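Local coordinates for metallocarboxypeptidase (Trypanosoma cruzi, PDB 3DWC), which probably releases C-terminal amino acids, with broad specificity except for proline, as a metal-dependent carboxypeptidase of the M32 family, at residues B[129-140]-B[372-382]; B[10-18]-B[281-289]. All coordinates share one frame; numbering follows the deposited sequence.

Interaction 1: B[129-140]-B[372-382]; sequences LPTLKELIALFR and LMDGNIEAEEV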
# COMPACT_ATOMS: atom_id res chain seq x y z
N LEU B 129 19.08 -3.79 -31.93
CA LEU B 129 18.40 -4.23 -33.16
C LEU B 129 17.93 -5.68 -33.20
O LEU B 129 16.87 -5.95 -33.75
CB LEU B 129 19.28 -3.95 -34.39
CG LEU B 129 18.73 -4.35 -35.77
CD1 LEU B 129 17.36 -3.72 -36.05
CD2 LEU B 129 19.73 -3.97 -36.85
N PRO B 130 18.73 -6.63 -32.66
CA PRO B 130 18.26 -8.02 -32.67
C PRO B 130 16.99 -8.19 -31.84
O PRO B 130 16.02 -8.80 -32.32
CB PRO B 130 19.44 -8.81 -32.07
CG PRO B 130 20.63 -7.91 -32.24
CD PRO B 130 20.08 -6.52 -32.08
N THR B 131 16.99 -7.65 -30.62
CA THR B 131 15.78 -7.56 -29.80
C THR B 131 14.64 -6.87 -30.56
O THR B 131 13.56 -7.43 -30.69
CB THR B 131 15.99 -6.74 -28.50
OG1 THR B 131 17.02 -7.33 -27.70
CG2 THR B 131 14.69 -6.69 -27.69
N LEU B 132 14.92 -5.68 -31.08
CA LEU B 132 13.89 -4.86 -31.74
C LEU B 132 13.22 -5.65 -32.88
O LEU B 132 11.99 -5.65 -32.98
CB LEU B 132 14.49 -3.52 -32.22
CG LEU B 132 13.64 -2.27 -32.57
CD1 LEU B 132 13.66 -1.97 -34.05
CD2 LEU B 132 12.16 -2.26 -32.04
N LYS B 133 14.01 -6.35 -33.69
CA LYS B 133 13.48 -7.24 -34.73
C LYS B 133 12.50 -8.27 -34.17
O LYS B 133 11.52 -8.60 -34.83
CB LYS B 133 14.61 -7.98 -35.47
CG LYS B 133 15.37 -7.12 -36.49
CD LYS B 133 16.71 -7.74 -36.91
CE LYS B 133 16.62 -8.61 -38.17
NZ LYS B 133 15.94 -9.92 -37.95
N GLU B 134 12.78 -8.79 -32.97
CA GLU B 134 11.92 -9.83 -32.35
C GLU B 134 10.62 -9.24 -31.78
O GLU B 134 9.56 -9.86 -31.86
CB GLU B 134 12.66 -10.56 -31.22
CG GLU B 134 13.78 -11.48 -31.67
CD GLU B 134 14.33 -12.30 -30.50
OE1 GLU B 134 15.50 -12.07 -30.10
OE2 GLU B 134 13.57 -13.14 -29.97
N LEU B 135 10.74 -8.07 -31.17
CA LEU B 135 9.56 -7.28 -30.72
C LEU B 135 8.60 -7.06 -31.87
O LEU B 135 7.45 -7.46 -31.81
CB LEU B 135 10.01 -5.95 -30.13
CG LEU B 135 10.74 -6.11 -28.79
CD1 LEU B 135 11.39 -4.81 -28.38
CD2 LEU B 135 9.77 -6.62 -27.70
N ILE B 136 9.11 -6.48 -32.95
CA ILE B 136 8.29 -6.18 -34.11
C ILE B 136 7.63 -7.44 -34.67
O ILE B 136 6.51 -7.37 -35.18
CB ILE B 136 9.11 -5.44 -35.23
CG1 ILE B 136 9.63 -4.10 -34.72
CG2 ILE B 136 8.25 -5.20 -36.49
CD1 ILE B 136 8.54 -3.10 -34.34
N ALA B 137 8.30 -8.59 -34.59
CA ALA B 137 7.70 -9.84 -35.07
C ALA B 137 6.63 -10.34 -34.11
O ALA B 137 5.62 -10.89 -34.52
CB ALA B 137 8.77 -10.91 -35.28
N LEU B 138 6.88 -10.15 -32.81
CA LEU B 138 5.91 -10.48 -31.76
C LEU B 138 4.63 -9.62 -31.87
O LEU B 138 3.50 -10.15 -31.75
CB LEU B 138 6.55 -10.28 -30.38
CG LEU B 138 5.98 -10.97 -29.14
CD1 LEU B 138 4.76 -10.23 -28.61
CD2 LEU B 138 5.64 -12.42 -29.39
N PHE B 139 4.81 -8.31 -32.08
CA PHE B 139 3.69 -7.36 -32.23
C PHE B 139 2.84 -7.69 -33.43
O PHE B 139 1.61 -7.62 -33.35
CB PHE B 139 4.20 -5.92 -32.43
CG PHE B 139 4.90 -5.33 -31.25
CD1 PHE B 139 5.96 -4.47 -31.43
CD2 PHE B 139 4.47 -5.60 -29.94
CE1 PHE B 139 6.60 -3.91 -30.35
CE2 PHE B 139 5.09 -5.03 -28.87
CZ PHE B 139 6.16 -4.19 -29.06
N ARG B 140 3.50 -8.01 -34.55
CA ARG B 140 2.80 -8.43 -35.76
C ARG B 140 1.99 -9.69 -35.50
O ARG B 140 0.88 -9.85 -36.03
CB ARG B 140 3.77 -8.71 -36.91
CG ARG B 140 4.46 -7.49 -37.50
CD ARG B 140 5.62 -7.91 -38.42
NE ARG B 140 6.36 -6.77 -38.97
CZ ARG B 140 7.47 -6.87 -39.70
NH1 ARG B 140 8.07 -5.78 -40.16
NH2 ARG B 140 7.98 -8.07 -39.98
N LEU B 372 5.84 -0.39 -39.78
CA LEU B 372 6.52 -1.64 -39.38
C LEU B 372 5.53 -2.81 -39.43
O LEU B 372 5.80 -3.85 -40.01
CB LEU B 372 7.13 -1.51 -37.97
CG LEU B 372 8.39 -0.66 -37.80
CD1 LEU B 372 8.56 -0.26 -36.36
CD2 LEU B 372 9.69 -1.40 -38.32
N MET B 373 4.38 -2.61 -38.83
CA MET B 373 3.27 -3.55 -38.81
C MET B 373 2.86 -3.94 -40.26
O MET B 373 2.59 -5.12 -40.55
CB MET B 373 2.09 -2.88 -38.06
CG MET B 373 1.35 -3.71 -37.02
SD MET B 373 2.27 -4.74 -35.84
CE MET B 373 3.69 -3.74 -35.47
N ASP B 374 2.83 -2.94 -41.15
CA ASP B 374 2.52 -3.08 -42.59
C ASP B 374 3.53 -3.86 -43.41
O ASP B 374 3.21 -4.33 -44.50
CB ASP B 374 2.44 -1.70 -43.28
CG ASP B 374 1.02 -1.25 -43.58
OD1 ASP B 374 0.07 -2.03 -43.33
OD2 ASP B 374 0.86 -0.10 -44.07
N GLY B 375 4.77 -3.93 -42.93
CA GLY B 375 5.88 -4.45 -43.72
C GLY B 375 6.58 -3.40 -44.59
O GLY B 375 7.57 -3.71 -45.25
N ASN B 376 6.08 -2.17 -44.60
CA ASN B 376 6.70 -1.11 -45.41
C ASN B 376 8.13 -0.83 -45.01
O ASN B 376 8.95 -0.44 -45.84
CB ASN B 376 5.91 0.20 -45.34
CG ASN B 376 4.71 0.20 -46.28
OD1 ASN B 376 4.81 0.65 -47.42
ND2 ASN B 376 3.57 -0.29 -45.80
N ILE B 377 8.45 -1.01 -43.74
CA ILE B 377 9.81 -0.85 -43.26
C ILE B 377 10.13 -1.93 -42.26
O ILE B 377 9.23 -2.57 -41.72
CB ILE B 377 10.06 0.57 -42.62
CG1 ILE B 377 9.23 0.76 -41.34
CG2 ILE B 377 9.80 1.67 -43.65
CD1 ILE B 377 9.32 2.12 -40.73
N GLU B 378 11.42 -2.11 -42.02
CA GLU B 378 11.90 -3.11 -41.08
C GLU B 378 12.67 -2.43 -39.97
O GLU B 378 13.25 -1.37 -40.17
CB GLU B 378 12.81 -4.10 -41.82
CG GLU B 378 12.12 -4.90 -42.93
CD GLU B 378 11.11 -5.90 -42.39
OE1 GLU B 378 11.28 -6.34 -41.23
OE2 GLU B 378 10.16 -6.25 -43.13
N ALA B 379 12.69 -3.06 -38.79
CA ALA B 379 13.47 -2.58 -37.66
C ALA B 379 14.75 -1.86 -38.10
O ALA B 379 15.04 -0.74 -37.66
CB ALA B 379 13.78 -3.72 -36.71
N GLU B 380 15.49 -2.52 -39.00
CA GLU B 380 16.72 -2.00 -39.62
C GLU B 380 16.69 -0.51 -39.96
O GLU B 380 17.69 0.19 -39.78
CB GLU B 380 16.99 -2.76 -40.95
CG GLU B 380 17.72 -4.09 -40.86
CD GLU B 380 16.84 -5.27 -40.38
OE1 GLU B 380 17.34 -6.42 -40.47
OE2 GLU B 380 15.69 -5.06 -39.90
N GLU B 381 15.54 -0.07 -40.46
CA GLU B 381 15.39 1.24 -41.09
C GLU B 381 14.87 2.32 -40.15
O GLU B 381 14.77 3.48 -40.56
CB GLU B 381 14.44 1.09 -42.27
CG GLU B 381 14.87 -0.02 -43.26
CD GLU B 381 13.90 -0.22 -44.42
OE1 GLU B 381 13.12 -1.20 -44.38
OE2 GLU B 381 13.91 0.60 -45.37
N VAL B 382 14.54 1.95 -38.92
CA VAL B 382 13.90 2.87 -37.97
C VAL B 382 14.70 4.17 -37.78
O VAL B 382 14.12 5.25 -37.92
CB VAL B 382 13.58 2.20 -36.61
CG1 VAL B 382 13.15 3.27 -35.54
CG2 VAL B 382 12.51 1.14 -36.79

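Interaction 2: B[10-18]-B[281-289]; sequences ERVFTKLYR and KGFETQPVC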
# COMPACT_ATOMS: atom_id res chain seq x y z
N GLU B 10 -22.01 -10.64 -13.38
CA GLU B 10 -21.79 -9.46 -12.58
C GLU B 10 -20.99 -9.82 -11.35
O GLU B 10 -20.06 -9.11 -10.99
CB GLU B 10 -23.11 -8.81 -12.17
CG GLU B 10 -23.72 -7.92 -13.24
CD GLU B 10 -24.73 -6.92 -12.68
OE1 GLU B 10 -25.28 -7.18 -11.60
OE2 GLU B 10 -24.98 -5.86 -13.31
N ARG B 11 -21.39 -10.90 -10.71
CA ARG B 11 -20.74 -11.45 -9.51
C ARG B 11 -19.27 -11.81 -9.73
O ARG B 11 -18.41 -11.54 -8.88
CB ARG B 11 -21.53 -12.69 -9.06
CG ARG B 11 -21.12 -13.25 -7.70
CD ARG B 11 -21.70 -14.70 -7.44
NE ARG B 11 -20.95 -15.72 -8.19
CZ ARG B 11 -19.69 -16.09 -7.92
NH1 ARG B 11 -19.02 -15.57 -6.88
NH2 ARG B 11 -19.09 -17.01 -8.67
N VAL B 12 -18.98 -12.44 -10.86
CA VAL B 12 -17.62 -12.74 -11.24
C VAL B 12 -16.85 -11.45 -11.41
O VAL B 12 -15.74 -11.34 -10.94
CB VAL B 12 -17.54 -13.54 -12.54
CG1 VAL B 12 -16.11 -13.67 -13.02
CG2 VAL B 12 -18.19 -14.92 -12.34
N PHE B 13 -17.45 -10.44 -12.04
CA PHE B 13 -16.70 -9.21 -12.33
C PHE B 13 -16.43 -8.36 -11.07
O PHE B 13 -15.42 -7.68 -10.98
CB PHE B 13 -17.35 -8.44 -13.48
CG PHE B 13 -16.87 -8.90 -14.81
CD1 PHE B 13 -17.44 -9.99 -15.44
CD2 PHE B 13 -15.77 -8.29 -15.41
CE1 PHE B 13 -16.99 -10.44 -16.67
CE2 PHE B 13 -15.30 -8.76 -16.64
CZ PHE B 13 -15.92 -9.85 -17.26
N THR B 14 -17.34 -8.43 -10.09
CA THR B 14 -17.12 -7.85 -8.78
C THR B 14 -15.96 -8.55 -8.08
O THR B 14 -15.15 -7.87 -7.47
CB THR B 14 -18.41 -7.90 -7.94
OG1 THR B 14 -19.40 -7.04 -8.57
CG2 THR B 14 -18.17 -7.44 -6.47
N LYS B 15 -15.85 -9.87 -8.20
CA LYS B 15 -14.71 -10.60 -7.66
C LYS B 15 -13.41 -10.07 -8.24
O LYS B 15 -12.50 -9.70 -7.48
CB LYS B 15 -14.88 -12.10 -7.95
CG LYS B 15 -14.10 -13.00 -7.08
CD LYS B 15 -14.75 -14.37 -6.91
CE LYS B 15 -15.02 -15.06 -8.26
NZ LYS B 15 -15.00 -16.59 -8.20
N LEU B 16 -13.34 -10.00 -9.57
CA LEU B 16 -12.17 -9.46 -10.28
C LEU B 16 -11.81 -8.04 -9.87
O LEU B 16 -10.64 -7.73 -9.69
CB LEU B 16 -12.40 -9.51 -11.80
CG LEU B 16 -12.41 -10.90 -12.45
CD1 LEU B 16 -12.88 -10.80 -13.91
CD2 LEU B 16 -11.00 -11.68 -12.30
N TYR B 17 -12.81 -7.18 -9.71
CA TYR B 17 -12.65 -5.80 -9.23
C TYR B 17 -11.97 -5.80 -7.86
O TYR B 17 -11.02 -5.04 -7.63
CB TYR B 17 -14.02 -5.10 -9.19
CG TYR B 17 -14.00 -3.64 -8.84
CD1 TYR B 17 -13.73 -2.68 -9.79
CD2 TYR B 17 -14.26 -3.21 -7.54
CE1 TYR B 17 -13.74 -1.31 -9.46
CE2 TYR B 17 -14.23 -1.86 -7.19
CZ TYR B 17 -13.99 -0.91 -8.16
OH TYR B 17 -13.97 0.45 -7.83
N ARG B 18 -12.36 -6.71 -6.99
CA ARG B 18 -11.76 -6.78 -5.67
C ARG B 18 -10.33 -7.18 -5.72
O ARG B 18 -9.50 -6.65 -4.98
CB ARG B 18 -12.48 -7.77 -4.76
CG ARG B 18 -13.92 -7.46 -4.42
CD ARG B 18 -14.19 -5.99 -4.23
NE ARG B 18 -15.63 -5.77 -3.98
CZ ARG B 18 -16.17 -4.57 -3.83
NH1 ARG B 18 -15.41 -3.49 -3.92
NH2 ARG B 18 -17.48 -4.43 -3.61
N LYS B 281 -23.49 5.34 -12.17
CA LYS B 281 -23.79 5.02 -10.78
C LYS B 281 -24.56 3.68 -10.74
O LYS B 281 -25.41 3.38 -11.59
CB LYS B 281 -24.57 6.18 -10.12
CG LYS B 281 -25.01 5.91 -8.64
CD LYS B 281 -26.53 6.26 -8.44
CE LYS B 281 -27.33 5.11 -7.71
NZ LYS B 281 -28.68 4.78 -8.37
N GLY B 282 -24.23 2.88 -9.75
CA GLY B 282 -24.87 1.59 -9.54
C GLY B 282 -24.15 0.47 -10.27
O GLY B 282 -24.55 -0.68 -10.17
N PHE B 283 -23.09 0.82 -10.99
CA PHE B 283 -22.28 -0.17 -11.71
C PHE B 283 -20.82 -0.12 -11.29
O PHE B 283 -19.92 -0.50 -12.04
CB PHE B 283 -22.43 0.07 -13.19
CG PHE B 283 -23.75 -0.41 -13.75
CD1 PHE B 283 -24.88 0.41 -13.75
CD2 PHE B 283 -23.85 -1.70 -14.28
CE1 PHE B 283 -26.07 -0.03 -14.28
CE2 PHE B 283 -25.03 -2.16 -14.82
CZ PHE B 283 -26.16 -1.33 -14.81
N GLU B 284 -20.59 0.29 -10.05
CA GLU B 284 -19.24 0.68 -9.61
C GLU B 284 -18.15 -0.41 -9.73
O GLU B 284 -17.01 -0.10 -10.09
CB GLU B 284 -19.30 1.24 -8.18
CG GLU B 284 -19.95 2.61 -8.10
CD GLU B 284 -21.46 2.58 -7.97
OE1 GLU B 284 -22.06 3.66 -8.06
OE2 GLU B 284 -22.07 1.50 -7.79
N THR B 285 -18.51 -1.66 -9.48
CA THR B 285 -17.54 -2.78 -9.53
C THR B 285 -17.52 -3.52 -10.89
O THR B 285 -16.91 -4.59 -11.02
CB THR B 285 -17.91 -3.81 -8.46
OG1 THR B 285 -19.15 -4.45 -8.83
CG2 THR B 285 -18.08 -3.13 -7.08
N GLN B 286 -18.15 -2.92 -11.90
CA GLN B 286 -18.33 -3.50 -13.22
C GLN B 286 -17.55 -2.79 -14.33
O GLN B 286 -17.26 -1.59 -14.22
CB GLN B 286 -19.82 -3.42 -13.59
CG GLN B 286 -20.74 -4.18 -12.63
CD GLN B 286 -20.49 -5.66 -12.65
OE1 GLN B 286 -20.53 -6.29 -13.72
NE2 GLN B 286 -20.24 -6.26 -11.47
N PRO B 287 -17.32 -3.50 -15.44
CA PRO B 287 -16.49 -2.97 -16.47
C PRO B 287 -17.12 -1.82 -17.30
O PRO B 287 -16.40 -1.11 -17.98
CB PRO B 287 -16.15 -4.20 -17.30
CG PRO B 287 -17.31 -5.06 -17.17
CD PRO B 287 -17.82 -4.84 -15.80
N VAL B 288 -18.44 -1.61 -17.20
CA VAL B 288 -19.07 -0.43 -17.82
C VAL B 288 -18.75 0.87 -17.04
O VAL B 288 -18.77 1.96 -17.59
CB VAL B 288 -20.58 -0.60 -17.92
CG1 VAL B 288 -21.24 -0.48 -16.55
CG2 VAL B 288 -21.16 0.41 -18.97
N CYS B 289 -18.45 0.73 -15.74
CA CYS B 289 -18.05 1.87 -14.94
C CYS B 289 -16.56 1.96 -14.98
O CYS B 289 -15.91 1.70 -13.99
CB CYS B 289 -18.55 1.74 -13.52
SG CYS B 289 -18.03 3.11 -12.50
O HOH W 1 -15.34 -5.44 -12.83
O HOH W 2 -15.37 1.90 -9.68

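Interaction 1: B[129-140]-B[372-382]
A helix-to-turn contact joins helix 125-147 to the C-terminal end of helix 358-374, which closes in a Schellman motif in the M32 carboxypeptidase fold, and to the turn after it; Arg140 grips the Leu372 carbonyl there. Gly375, at positive phi (88°), closes that motif. Leu372 O takes the Gly375 N-H from one face of its carbonyl plane and Arg140 NH1 from the other, the latter at 3.0 Å; Arg140 NE adds a weak bond. The guanidinium arrives on a chain extended from CG to NE, and a weak salt bridge joins NH1 to Glu378 OE1 at 3.4 Å, the carboxylate plane standing nearly perpendicular (88°) to the guanidinium.

Toward the N-terminal end of segment 129-140 the contact turns largely apolar. Ile136 CD1 presses on Leu372 CD1 at 3.5 Å, a tight carbon pair between side chains crossing at about a right angle. The Ala379 methyl points at the helix and meets Leu129 CD1 at 3.6 Å. Outside the two segments, Phe417 stacks on Phe139 and also touches Ile136 and Met373. The Met373 chain bends at chi2 and chi3 and slides past Arg140 in the opposite direction, which sets SD 3.9 Å from Arg140 CG and CE 3.8 Å from Phe139 CB.

Interaction 2: B[10-18]-B[281-289]
Glu10 O, a carbonyl of the long helix 3-32, accepts two N-H groups: the helical one of Thr14 and the side-chain amide of Gln286, whose NE2 lies 2.9 Å from it. The loop 281-289, whose residues 283-289 form two type I beta turns that share Gln286, docks on the helix flank in this M32 carboxypeptidase. The hydrogen bond from NE2 is nearly straight (N-H...O 166°), and Glu10 O lies close to the Gln286 amide plane although the donor is tilted from the carbonyl plane. With CG beside the backbone N (chi1 -61°) and the chain bent at chi2, Gln286 folds back to the helix from a CB that points away. Asn83 ND2 holds the other end of this amide, OE1, which should fix its rotation.

One turn along, the hydroxyls of Thr14 and Thr285 share a short hydrogen bond, OG1 to OG1 2.6 Å. Thr285 also lays its CA over the centre of the Tyr17 ring, 3.7 Å from the centroid, a CH-pi contact, while its CG2 sits over one face of the Arg18 guanidinium. Tyr17 OH is bonded to Glu245, and a water links it to Glu284 O. Phe13 O and Thr285 O, both acceptors, are bridged by another water that donates to each, at 2.9 Å from Phe13 O and 2.5 Å from Thr285 O.

In the fold
Interactions 1 and 2 lie apart, their centres about 38 Å from each other and their nearest atoms about 23 Å, so they do not contact each other. Their segments alternate along the chain (10-18, 129-140, 281-289, 372-382), so each contact ties an early helix to a much later part of the sequence. Each sits some 23 to 24 Å from the centre of the chain and away from the cobalt site and the bound glycine. The cobalt ligands His267 and His271 are on helix 259-276 and Glu298 is on helix 294-309; loop 281-289 of interaction 2 runs between these helices. Arg18 and Lys15 of helix 3-32 also pack on the second subunit, whereas interaction 1 touches no other chain.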